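Local coordinates for protein phospholyase (Arthrobacter aurescens, PDB 5G4J) that probably cleaves phosphoethanolamine with the help of pyridoxal phosphate, as a phospholyase of the class-III aminotransferase family, at residues Phe145-Asn150 and Thr159-His164; Phe215-Leu220 and Val248-Val253; Asp59-Val64 and Leu400-Gly405. All blocks are in the same frame, centred on the assembly; numbering follows the deposited sequence.

In the fold
From the N terminus, the chain first passes Asp59-Val64, just after strand 56-59, whose partner Leu400-Gly405 follows more than 330 residues later. Contact 3 therefore closes the longest loop and encloses the other two, which follow in series and do not cross. Contact 1 pins a short excursion around helix 152-155, after strand 140-143. Contact 2 then pairs strands 214-217 and 247-251, neighbours in the same mixed sheet, whereas contact 3 belongs to the other sheet, built from both ends of the chain. All three reach the bound aldimine. His148 links contact 1 to Asp251 of contact 2, and Phe145 packs on Gly405 of contact 3.

Contact 1: Phe145-Asn150 and Thr159-His164; sequences FSYHGN and TGLTVH. With EXT ({5-hydroxy-6-methyl-4-[(E)-{[2-(phosphonooxy)ethyl]imino}methyl]pyridin-3-yl}methyl dihydrogen phosphate), chain C.
Gly160 CA sits over the face of the Phe145 ring, 3.6 Å from its centroid and almost straight above it, in a CH-pi contact. A side chain on Gly160 would run into Ser146 N and Phe145 C, which shows how closely the two backbones approach. Next to it Thr159 OG1 takes the N-H of Ser146 at 2.9 Å. The threonine hydroxyl, set between its own backbone N and carbonyl carbon (chi1 57°), also bonds to Ser143 O, as does Ser146 OG. Ser146 O in turn accepts from Gly160 N at 2.8 Å. The excursion thus folds back on the Tyr147-Gly149 stretch of loop, which borders the cofactor, consistent with the class-III aminotransferase fold; Tyr147 O comes within 3.3 Å of CAL of the aldimine's pyridine ring. The Tyr147 side chain is clasped between Leu161 CD1, 3.8 Å from the ring centroid and displaced toward the rim, and Gly149 N over the opposite face, with the imine nitrogen NAW at its edge. Beyond Leu161 the two segments part; Thr162 and His164 are exposed, though His164 stacks on His305 of the second subunit.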
loop_
_atom_site.group_PDB
_atom_site.type_symbol
_atom_site.label_atom_id
_atom_site.label_comp_id
_atom_site.label_asym_id
_atom_site.label_seq_id
_atom_site.Cartn_x
_atom_site.Cartn_y
_atom_site.Cartn_z
ATOM N N PHE A 145 -2.992 8.860 21.979
ATOM C CA PHE A 145 -3.336 9.815 20.923
ATOM C C PHE A 145 -2.358 9.615 19.746
ATOM O O PHE A 145 -1.459 10.409 19.523
ATOM C CB PHE A 145 -3.315 11.256 21.436
ATOM C CG PHE A 145 -4.167 12.176 20.592
ATOM C CD1 PHE A 145 -5.551 12.185 20.721
ATOM C CD2 PHE A 145 -3.572 12.989 19.630
ATOM C CE1 PHE A 145 -6.369 13.030 19.912
ATOM C CE2 PHE A 145 -4.362 13.816 18.801
ATOM C CZ PHE A 145 -5.747 13.844 18.987
ATOM N N SER A 146 -2.538 8.477 19.081
ATOM C CA SER A 146 -1.620 8.048 18.059
ATOM C C SER A 146 -2.355 7.677 16.774
ATOM O O SER A 146 -3.584 7.515 16.720
ATOM C CB SER A 146 -0.797 6.877 18.578
ATOM O OG SER A 146 -1.585 5.828 19.023
ATOM N N TYR A 147 -1.568 7.552 15.713
ATOM C CA TYR A 147 -2.069 7.205 14.377
ATOM C C TYR A 147 -0.972 6.465 13.605
ATOM O O TYR A 147 0.120 6.983 13.408
ATOM C CB TYR A 147 -2.469 8.392 13.572
ATOM C CG TYR A 147 -2.914 8.032 12.203
ATOM C CD1 TYR A 147 -4.104 7.311 12.002
ATOM C CD2 TYR A 147 -2.131 8.335 11.078
ATOM C CE1 TYR A 147 -4.512 6.918 10.747
ATOM C CE2 TYR A 147 -2.548 7.903 9.776
ATOM C CZ TYR A 147 -3.715 7.225 9.619
ATOM O OH TYR A 147 -4.162 6.779 8.393
ATOM N N HIS A 148 -1.264 5.212 13.229
ATOM C CA HIS A 148 -0.232 4.366 12.586
ATOM C C HIS A 148 -0.671 3.869 11.220
ATOM O O HIS A 148 0.037 3.054 10.614
ATOM C CB HIS A 148 0.092 3.215 13.511
ATOM C CG HIS A 148 0.693 3.651 14.780
ATOM N ND1 HIS A 148 1.972 4.135 14.852
ATOM C CD2 HIS A 148 0.172 3.768 16.032
ATOM C CE1 HIS A 148 2.253 4.448 16.110
ATOM N NE2 HIS A 148 1.151 4.304 16.827
ATOM N N GLY A 149 -1.837 4.321 10.757
ATOM C CA GLY A 149 -2.309 3.944 9.400
ATOM C C GLY A 149 -3.736 3.611 9.288
ATOM O O GLY A 149 -4.513 3.702 10.259
ATOM N N ASN A 150 -4.122 3.171 8.120
ATOM C CA ASN A 150 -5.547 3.213 7.711
ATOM C C ASN A 150 -6.216 1.901 7.305
ATOM O O ASN A 150 -7.279 1.922 6.634
ATOM C CB ASN A 150 -5.654 4.221 6.511
ATOM C CG ASN A 150 -4.775 3.825 5.375
ATOM O OD1 ASN A 150 -4.642 2.623 5.076
ATOM N ND2 ASN A 150 -4.154 4.809 4.724
ATOM N N THR A 159 -6.228 5.947 18.137
ATOM C CA THR A 159 -6.703 6.808 19.201
ATOM C C THR A 159 -6.620 8.291 18.860
ATOM O O THR A 159 -7.289 9.096 19.502
ATOM C CB THR A 159 -5.909 6.525 20.464
ATOM O OG1 THR A 159 -4.519 6.718 20.184
ATOM C CG2 THR A 159 -6.129 5.085 20.936
ATOM N N GLY A 160 -5.818 8.673 17.867
ATOM C CA GLY A 160 -5.525 10.113 17.630
ATOM C C GLY A 160 -6.250 10.724 16.445
ATOM O O GLY A 160 -5.954 11.840 16.069
ATOM N N LEU A 161 -7.134 9.969 15.838
ATOM C CA LEU A 161 -7.936 10.475 14.734
ATOM C C LEU A 161 -9.259 9.688 14.768
ATOM O O LEU A 161 -9.366 8.585 15.371
ATOM C CB LEU A 161 -7.061 10.283 13.477
ATOM C CG LEU A 161 -7.406 9.903 12.095
ATOM C CD1 LEU A 161 -6.181 10.166 11.197
ATOM C CD2 LEU A 161 -7.909 8.475 12.064
ATOM N N THR A 162 -10.319 10.304 14.262
ATOM C CA THR A 162 -11.629 9.680 14.291
ATOM C C THR A 162 -11.820 8.539 13.324
ATOM O O THR A 162 -11.588 8.718 12.115
ATOM C CB THR A 162 -12.690 10.786 13.951
ATOM O OG1 THR A 162 -12.483 11.811 14.879
ATOM C CG2 THR A 162 -14.063 10.263 14.072
ATOM N N VAL A 163 -12.267 7.389 13.810
ATOM C CA VAL A 163 -12.612 6.273 12.938
ATOM C C VAL A 163 -13.902 5.703 13.433
ATOM O O VAL A 163 -14.227 5.873 14.573
ATOM C CB VAL A 163 -11.543 5.155 12.857
ATOM C CG1 VAL A 163 -10.240 5.701 12.301
ATOM C CG2 VAL A 163 -11.299 4.565 14.242
ATOM N N HIS A 164 -14.630 4.997 12.583
ATOM C CA HIS A 164 -15.902 4.415 12.944
ATOM C C HIS A 164 -15.712 3.236 13.871
ATOM O O HIS A 164 -16.484 2.981 14.764
ATOM C CB HIS A 164 -16.565 3.899 11.683
ATOM C CG HIS A 164 -17.991 3.480 11.858
ATOM N ND1 HIS A 164 -18.392 2.160 11.867
ATOM C CD2 HIS A 164 -19.115 4.228 12.005
ATOM C CE1 HIS A 164 -19.713 2.115 11.968
ATOM N NE2 HIS A 164 -20.171 3.354 12.047
HETATM C CAA EXT C . 1.442 7.836 9.214
HETATM C CAB EXT C . 0.773 8.759 8.364
HETATM P PAC EXT C . 0.774 6.089 5.100
HETATM O OAD EXT C . -0.264 7.187 5.182
HETATM O OAE EXT C . 1.782 6.086 4.102
HETATM O OAF EXT C . 0.027 4.800 4.878
HETATM O OAG EXT C . 1.470 6.060 6.451
HETATM C CAH EXT C . 0.859 5.826 7.760
HETATM C CAI EXT C . 1.473 6.427 8.911
HETATM N NAJ EXT C . 2.698 5.968 11.005
HETATM C CAK EXT C . 2.084 5.562 9.862
HETATM C CAL EXT C . 2.671 7.308 11.303
HETATM C CAM EXT C . 3.278 7.723 12.533
HETATM C CAN EXT C . 2.038 8.233 10.444
HETATM O OAO EXT C . 2.019 9.565 10.809
HETATM O OAP EXT C . 2.357 13.871 9.562
HETATM P PAQ EXT C . 1.478 14.191 8.301
HETATM O OAR EXT C . 0.316 15.154 8.718
HETATM O OAS EXT C . 2.214 14.811 7.110
HETATM O OAT EXT C . 0.757 12.718 7.901
HETATM C CAU EXT C . -0.459 12.261 8.466
HETATM C CAV EXT C . -0.548 10.807 7.985
HETATM N NAW EXT C . 0.449 9.982 8.753
#

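Contact 2: Phe215-Leu220 and Val248-Val253; sequences FLFDPL and VISDEV. With EXT ({5-hydroxy-6-methyl-4-[(E)-{[2-(phosphonooxy)ethyl]imino}methyl]pyridin-3-yl}methyl dihydrogen phosphate), chain C.
Asp251 OD2 is gripped by His148 ND1 and Asn124 ND2 and also lies 2.6 Å from NAJ, the pyridine nitrogen of the aldimine, while Asp251 CB rests on Phe217 O. The carboxylate carbon swings opposite its backbone N (chi1 177°), which carries the acid toward the cofactor. Its other oxygen, OD1, receives Val253 N nearly head-on at 3.0 Å, an Asx turn that fixes the carboxylate's rotation. With an alanine here, NAJ would probably lose its carboxylate mate and the His148 ring would be freer to turn. Behind the acid the strands run parallel: Ile249 N bonds to Phe215 O, Phe217 N to Ile249 O, and Asp251 N to Phe217 O at 2.8 Å. Leu216 CD1 meets Ile249 CG2 at 3.6 Å on the face covered by helix 120-135; Phe215 and Val248 face helix 233-243. Pro219 CG presses on Ser250 OG, which donates to Glu252 OE2 (2.7 Å) from above the carboxylate plane; Glu252 OE1 bonds to Ser255 OG. A water bridges Asp218 OD1 and Asp251 O, and Asp218 OD2 bonds to Ser222 OG. This is a beta-alpha-beta crossover with the cofactor-facing aspartate at its strand end, as in fold-type I pyridoxal phosphate enzymes.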
loop_
_atom_site.group_PDB
_atom_site.type_symbol
_atom_site.label_atom_id
_atom_site.label_comp_id
_atom_site.label_asym_id
_atom_site.label_seq_id
_atom_site.Cartn_x
_atom_site.Cartn_y
_atom_site.Cartn_z
ATOM N N PHE A 215 4.105 -3.539 21.462
ATOM C CA PHE A 215 4.049 -2.140 21.790
ATOM C C PHE A 215 4.517 -1.436 20.533
ATOM O O PHE A 215 5.560 -1.789 19.996
ATOM C CB PHE A 215 5.016 -1.783 22.920
ATOM C CG PHE A 215 5.217 -0.308 23.140
ATOM C CD1 PHE A 215 4.178 0.548 23.413
ATOM C CD2 PHE A 215 6.508 0.198 23.144
ATOM C CE1 PHE A 215 4.399 1.888 23.704
ATOM C CE2 PHE A 215 6.744 1.533 23.413
ATOM C CZ PHE A 215 5.711 2.357 23.730
ATOM N N LEU A 216 3.684 -0.560 20.010
ATOM C CA LEU A 216 3.912 0.110 18.757
ATOM C C LEU A 216 3.989 1.595 19.069
ATOM O O LEU A 216 3.094 2.173 19.747
ATOM C CB LEU A 216 2.719 -0.199 17.800
ATOM C CG LEU A 216 2.555 0.661 16.542
ATOM C CD1 LEU A 216 3.756 0.470 15.624
ATOM C CD2 LEU A 216 1.273 0.301 15.776
ATOM N N PHE A 217 5.017 2.286 18.613
ATOM C CA PHE A 217 5.123 3.728 18.955
ATOM C C PHE A 217 5.918 4.487 17.924
ATOM O O PHE A 217 6.829 3.936 17.282
ATOM C CB PHE A 217 5.805 3.898 20.351
ATOM C CG PHE A 217 7.303 3.592 20.373
ATOM C CD1 PHE A 217 7.799 2.306 20.279
ATOM C CD2 PHE A 217 8.232 4.618 20.522
ATOM C CE1 PHE A 217 9.162 2.028 20.261
ATOM C CE2 PHE A 217 9.616 4.312 20.564
ATOM C CZ PHE A 217 10.073 3.045 20.406
ATOM N N ASP A 218 5.591 5.777 17.857
ATOM C CA ASP A 218 6.366 6.795 17.132
ATOM C C ASP A 218 7.357 7.377 18.139
ATOM O O ASP A 218 6.950 8.030 19.080
ATOM C CB ASP A 218 5.449 7.871 16.557
ATOM C CG ASP A 218 6.159 9.220 16.208
ATOM O OD1 ASP A 218 7.408 9.238 16.023
ATOM O OD2 ASP A 218 5.452 10.253 16.178
ATOM N N PRO A 219 8.658 7.169 17.929
ATOM C CA PRO A 219 9.697 7.696 18.926
ATOM C C PRO A 219 9.606 9.217 19.263
ATOM O O PRO A 219 9.923 9.627 20.395
ATOM C CB PRO A 219 11.025 7.420 18.192
ATOM C CG PRO A 219 10.742 6.223 17.412
ATOM C CD PRO A 219 9.345 6.461 16.829
ATOM N N LEU A 220 9.109 10.019 18.330
ATOM C CA LEU A 220 8.937 11.447 18.603
ATOM C C LEU A 220 7.628 11.770 19.327
ATOM O O LEU A 220 7.461 12.929 19.766
ATOM C CB LEU A 220 9.018 12.270 17.310
ATOM C CG LEU A 220 10.427 12.502 16.788
ATOM C CD1 LEU A 220 10.377 13.041 15.373
ATOM C CD2 LEU A 220 11.177 13.535 17.691
ATOM N N VAL A 248 8.460 -5.285 20.233
ATOM C CA VAL A 248 8.457 -3.822 20.116
ATOM C C VAL A 248 8.572 -3.428 18.678
ATOM O O VAL A 248 9.495 -3.854 17.986
ATOM C CB VAL A 248 9.612 -3.168 20.952
ATOM C CG1 VAL A 248 9.568 -1.662 20.775
ATOM C CG2 VAL A 248 9.460 -3.493 22.412
ATOM N N ILE A 249 7.679 -2.517 18.228
ATOM C CA ILE A 249 7.727 -1.951 16.881
ATOM C C ILE A 249 7.999 -0.445 17.031
ATOM O O ILE A 249 7.196 0.264 17.600
ATOM C CB ILE A 249 6.443 -2.135 16.038
ATOM C CG1 ILE A 249 5.975 -3.602 15.976
ATOM C CG2 ILE A 249 6.615 -1.563 14.640
ATOM C CD1 ILE A 249 4.561 -3.755 15.444
ATOM N N SER A 250 9.110 0.027 16.429
ATOM C CA SER A 250 9.316 1.477 16.252
ATOM C C SER A 250 8.786 1.869 14.895
ATOM O O SER A 250 9.333 1.418 13.837
ATOM C CB SER A 250 10.764 1.853 16.352
ATOM O OG SER A 250 10.846 3.288 16.253
ATOM N N ASP A 251 7.764 2.725 14.914
ATOM C CA ASP A 251 7.174 3.322 13.704
ATOM C C ASP A 251 8.003 4.578 13.422
ATOM O O ASP A 251 7.915 5.539 14.130
ATOM C CB ASP A 251 5.720 3.653 13.970
ATOM C CG ASP A 251 5.038 4.338 12.791
ATOM O OD1 ASP A 251 5.725 4.884 11.906
ATOM O OD2 ASP A 251 3.775 4.307 12.747
ATOM N N GLU A 252 8.800 4.492 12.384
ATOM C CA GLU A 252 9.715 5.527 11.941
ATOM C C GLU A 252 9.211 6.426 10.838
ATOM O O GLU A 252 9.997 7.191 10.258
ATOM C CB GLU A 252 11.058 4.881 11.520
ATOM C CG GLU A 252 11.763 4.244 12.646
ATOM C CD GLU A 252 12.431 5.186 13.665
ATOM O OE1 GLU A 252 12.702 6.386 13.344
ATOM O OE2 GLU A 252 12.642 4.748 14.831
ATOM N N VAL A 253 7.904 6.427 10.582
ATOM C CA VAL A 253 7.366 7.204 9.481
ATOM C C VAL A 253 7.612 8.714 9.732
ATOM O O VAL A 253 7.894 9.460 8.811
ATOM C CB VAL A 253 5.885 6.888 9.265
ATOM C CG1 VAL A 253 5.244 7.869 8.391
ATOM C CG2 VAL A 253 5.713 5.475 8.720
HETATM C CAA EXT C . 1.442 7.836 9.214
HETATM C CAB EXT C . 0.773 8.759 8.364
HETATM P PAC EXT C . 0.774 6.089 5.100
HETATM O OAD EXT C . -0.264 7.187 5.182
HETATM O OAE EXT C . 1.782 6.086 4.102
HETATM O OAF EXT C . 0.027 4.800 4.878
HETATM O OAG EXT C . 1.470 6.060 6.451
HETATM C CAH EXT C . 0.859 5.826 7.760
HETATM C CAI EXT C . 1.473 6.427 8.911
HETATM N NAJ EXT C . 2.698 5.968 11.005
HETATM C CAK EXT C . 2.084 5.562 9.862
HETATM C CAL EXT C . 2.671 7.308 11.303
HETATM C CAM EXT C . 3.278 7.723 12.533
HETATM C CAN EXT C . 2.038 8.233 10.444
HETATM O OAO EXT C . 2.019 9.565 10.809
HETATM O OAP EXT C . 2.357 13.871 9.562
HETATM P PAQ EXT C . 1.478 14.191 8.301
HETATM O OAR EXT C . 0.316 15.154 8.718
HETATM O OAS EXT C . 2.214 14.811 7.110
HETATM O OAT EXT C . 0.757 12.718 7.901
HETATM C CAU EXT C . -0.459 12.261 8.466
HETATM C CAV EXT C . -0.548 10.807 7.985
HETATM N NAW EXT C . 0.449 9.982 8.753
HETATM O O HOH W 1 7.863 8.070 13.529
#

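Contact 3: Asp59-Val64 and Leu400-Gly405; sequences DGYNNV and LISRVG. With EXT ({5-hydroxy-6-methyl-4-[(E)-{[2-(phosphonooxy)ethyl]imino}methyl]pyridin-3-yl}methyl dihydrogen phosphate), chain C.
Tyr61 reaches from the backbone of Leu400 to a phosphate. Its CB lies 3.7 Å from Leu400 O, and with CG set opposite the backbone N (chi1 -178°) the ring runs on past Ser402. CD1 and then CE1 meet Ser402 CB obliquely, the latter at 3.3 Å. Across the ring, CE2 lies 3.7 Å from OAS of the aldimine's phosphate. At the tip, OH donates to OAR of that phosphate, a bond whose 2.5 Å length is doubtful because the hydroxyl is less surely placed. Arg414 adds a cation-pi contact to the ring, and Phe34 meets it at roughly a right angle. Asp59 OD1 holds the base of the tyrosine, accepting Tyr61 N (an Asx turn) and Asn62 N, each at 2.9 Å, together an Asx motif. Gly60 N makes a weak bond to Leu400 O at 2.9 Å, and a CB on this glycine would clash with that same oxygen. Asn62 turns to His88 and Tyr91 of the second subunit. A parallel bridge between Asp59 and Leu400 thus ends in a loop lining the substrate-phosphate pocket near the dimer interface, where the N- and C-terminal parts of this aminotransferase fold combine in one sheet.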
loop_
_atom_site.group_PDB
_atom_site.type_symbol
_atom_site.label_atom_id
_atom_site.label_comp_id
_atom_site.label_asym_id
_atom_site.label_seq_id
_atom_site.Cartn_x
_atom_site.Cartn_y
_atom_site.Cartn_z
ATOM N N ASP A 59 8.654 25.868 2.681
ATOM C CA ASP A 59 8.072 24.613 3.190
ATOM C C ASP A 59 8.663 24.272 4.573
ATOM O O ASP A 59 9.781 23.810 4.655
ATOM C CB ASP A 59 8.321 23.470 2.234
ATOM C CG ASP A 59 7.516 22.255 2.574
ATOM O OD1 ASP A 59 7.020 22.125 3.738
ATOM O OD2 ASP A 59 7.410 21.369 1.739
ATOM N N GLY A 60 7.914 24.580 5.624
ATOM C CA GLY A 60 8.244 24.247 6.984
ATOM C C GLY A 60 7.549 22.999 7.511
ATOM O O GLY A 60 7.566 22.792 8.729
ATOM N N TYR A 61 6.956 22.182 6.645
ATOM C CA TYR A 61 6.015 21.136 7.071
ATOM C C TYR A 61 6.176 19.761 6.481
ATOM O O TYR A 61 5.903 18.793 7.194
ATOM C CB TYR A 61 4.517 21.586 6.833
ATOM C CG TYR A 61 3.562 20.486 7.348
ATOM C CD1 TYR A 61 3.424 20.289 8.718
ATOM C CD2 TYR A 61 2.904 19.591 6.499
ATOM C CE1 TYR A 61 2.640 19.308 9.244
ATOM C CE2 TYR A 61 2.078 18.549 7.028
ATOM C CZ TYR A 61 1.944 18.416 8.440
ATOM O OH TYR A 61 1.173 17.488 9.223
ATOM N N ASN A 62 6.578 19.635 5.214
ATOM C CA ASN A 62 6.514 18.395 4.496
ATOM C C ASN A 62 7.732 17.547 4.600
ATOM O O ASN A 62 8.801 17.944 4.168
ATOM C CB ASN A 62 6.131 18.668 3.060
ATOM C CG ASN A 62 4.693 19.153 2.977
ATOM O OD1 ASN A 62 3.754 18.363 3.210
ATOM N ND2 ASN A 62 4.494 20.425 2.725
ATOM N N ASN A 63 7.548 16.348 5.116
ATOM C CA ASN A 63 8.629 15.396 5.238
ATOM C C ASN A 63 8.711 14.405 4.146
ATOM O O ASN A 63 9.720 13.738 4.028
ATOM C CB ASN A 63 8.594 14.704 6.596
ATOM C CG ASN A 63 7.426 13.775 6.760
ATOM O OD1 ASN A 63 6.390 13.937 6.145
ATOM N ND2 ASN A 63 7.601 12.831 7.650
ATOM N N VAL A 64 7.657 14.261 3.345
ATOM C CA VAL A 64 7.715 13.339 2.221
ATOM C C VAL A 64 8.806 13.688 1.189
ATOM O O VAL A 64 9.614 12.819 0.813
ATOM C CB VAL A 64 6.316 13.186 1.599
ATOM C CG1 VAL A 64 6.389 12.420 0.298
ATOM C CG2 VAL A 64 5.389 12.492 2.570
ATOM N N LEU A 400 4.842 27.640 5.369
ATOM C CA LEU A 400 3.892 26.552 5.610
ATOM C C LEU A 400 4.279 25.775 6.843
ATOM O O LEU A 400 5.318 25.168 6.874
ATOM C CB LEU A 400 3.839 25.614 4.411
ATOM C CG LEU A 400 3.533 26.316 3.092
ATOM C CD1 LEU A 400 3.629 25.361 1.931
ATOM C CD2 LEU A 400 2.197 26.973 3.139
ATOM N N ILE A 401 3.424 25.819 7.863
ATOM C CA ILE A 401 3.530 25.008 9.074
ATOM C C ILE A 401 2.155 24.462 9.452
ATOM O O ILE A 401 1.204 24.727 8.784
ATOM C CB ILE A 401 4.123 25.812 10.213
ATOM C CG1 ILE A 401 3.233 27.008 10.602
ATOM C CG2 ILE A 401 5.533 26.269 9.873
ATOM C CD1 ILE A 401 3.669 27.668 11.872
ATOM N N SER A 402 2.066 23.660 10.499
ATOM C CA SER A 402 0.810 23.026 10.896
ATOM C C SER A 402 0.835 22.786 12.384
ATOM O O SER A 402 1.609 23.439 13.097
ATOM C CB SER A 402 0.571 21.719 10.119
ATOM O OG SER A 402 -0.743 21.257 10.250
ATOM N N ARG A 403 -0.002 21.889 12.859
ATOM C CA ARG A 403 -0.087 21.644 14.249
ATOM C C ARG A 403 -0.480 20.237 14.531
ATOM O O ARG A 403 -1.109 19.589 13.698
ATOM C CB ARG A 403 -1.133 22.596 14.857
ATOM C CG ARG A 403 -2.496 22.544 14.164
ATOM C CD ARG A 403 -3.552 23.266 15.023
ATOM N NE ARG A 403 -4.833 23.469 14.338
ATOM C CZ ARG A 403 -5.882 24.152 14.851
ATOM N NH1 ARG A 403 -5.864 24.688 16.094
ATOM N NH2 ARG A 403 -6.994 24.282 14.129
ATOM N N VAL A 404 -0.223 19.826 15.747
ATOM C CA VAL A 404 -0.611 18.541 16.240
ATOM C C VAL A 404 -1.023 18.615 17.696
ATOM O O VAL A 404 -0.946 19.680 18.331
ATOM C CB VAL A 404 0.585 17.515 16.165
ATOM C CG1 VAL A 404 0.857 17.134 14.747
ATOM C CG2 VAL A 404 1.827 18.067 16.847
ATOM N N GLY A 405 -1.451 17.454 18.217
ATOM C CA GLY A 405 -1.628 17.244 19.655
ATOM C C GLY A 405 -3.122 17.119 19.991
ATOM O O GLY A 405 -3.941 17.595 19.252
HETATM C CAA EXT C . 1.442 7.836 9.214
HETATM C CAB EXT C . 0.773 8.759 8.364
HETATM P PAC EXT C . 0.774 6.089 5.100
HETATM O OAD EXT C . -0.264 7.187 5.182
HETATM O OAE EXT C . 1.782 6.086 4.102
HETATM O OAF EXT C . 0.027 4.800 4.878
HETATM O OAG EXT C . 1.470 6.060 6.451
HETATM C CAH EXT C . 0.859 5.826 7.760
HETATM C CAI EXT C . 1.473 6.427 8.911
HETATM N NAJ EXT C . 2.698 5.968 11.005
HETATM C CAK EXT C . 2.084 5.562 9.862
HETATM C CAL EXT C . 2.671 7.308 11.303
HETATM C CAM EXT C . 3.278 7.723 12.533
HETATM C CAN EXT C . 2.038 8.233 10.444
HETATM O OAO EXT C . 2.019 9.565 10.809
HETATM O OAP EXT C . 2.357 13.871 9.562
HETATM P PAQ EXT C . 1.478 14.191 8.301
HETATM O OAR EXT C . 0.316 15.154 8.718
HETATM O OAS EXT C . 2.214 14.811 7.110
HETATM O OAT EXT C . 0.757 12.718 7.901
HETATM C CAU EXT C . -0.459 12.261 8.466
HETATM C CAV EXT C . -0.548 10.807 7.985
HETATM N NAW EXT C . 0.449 9.982 8.753
#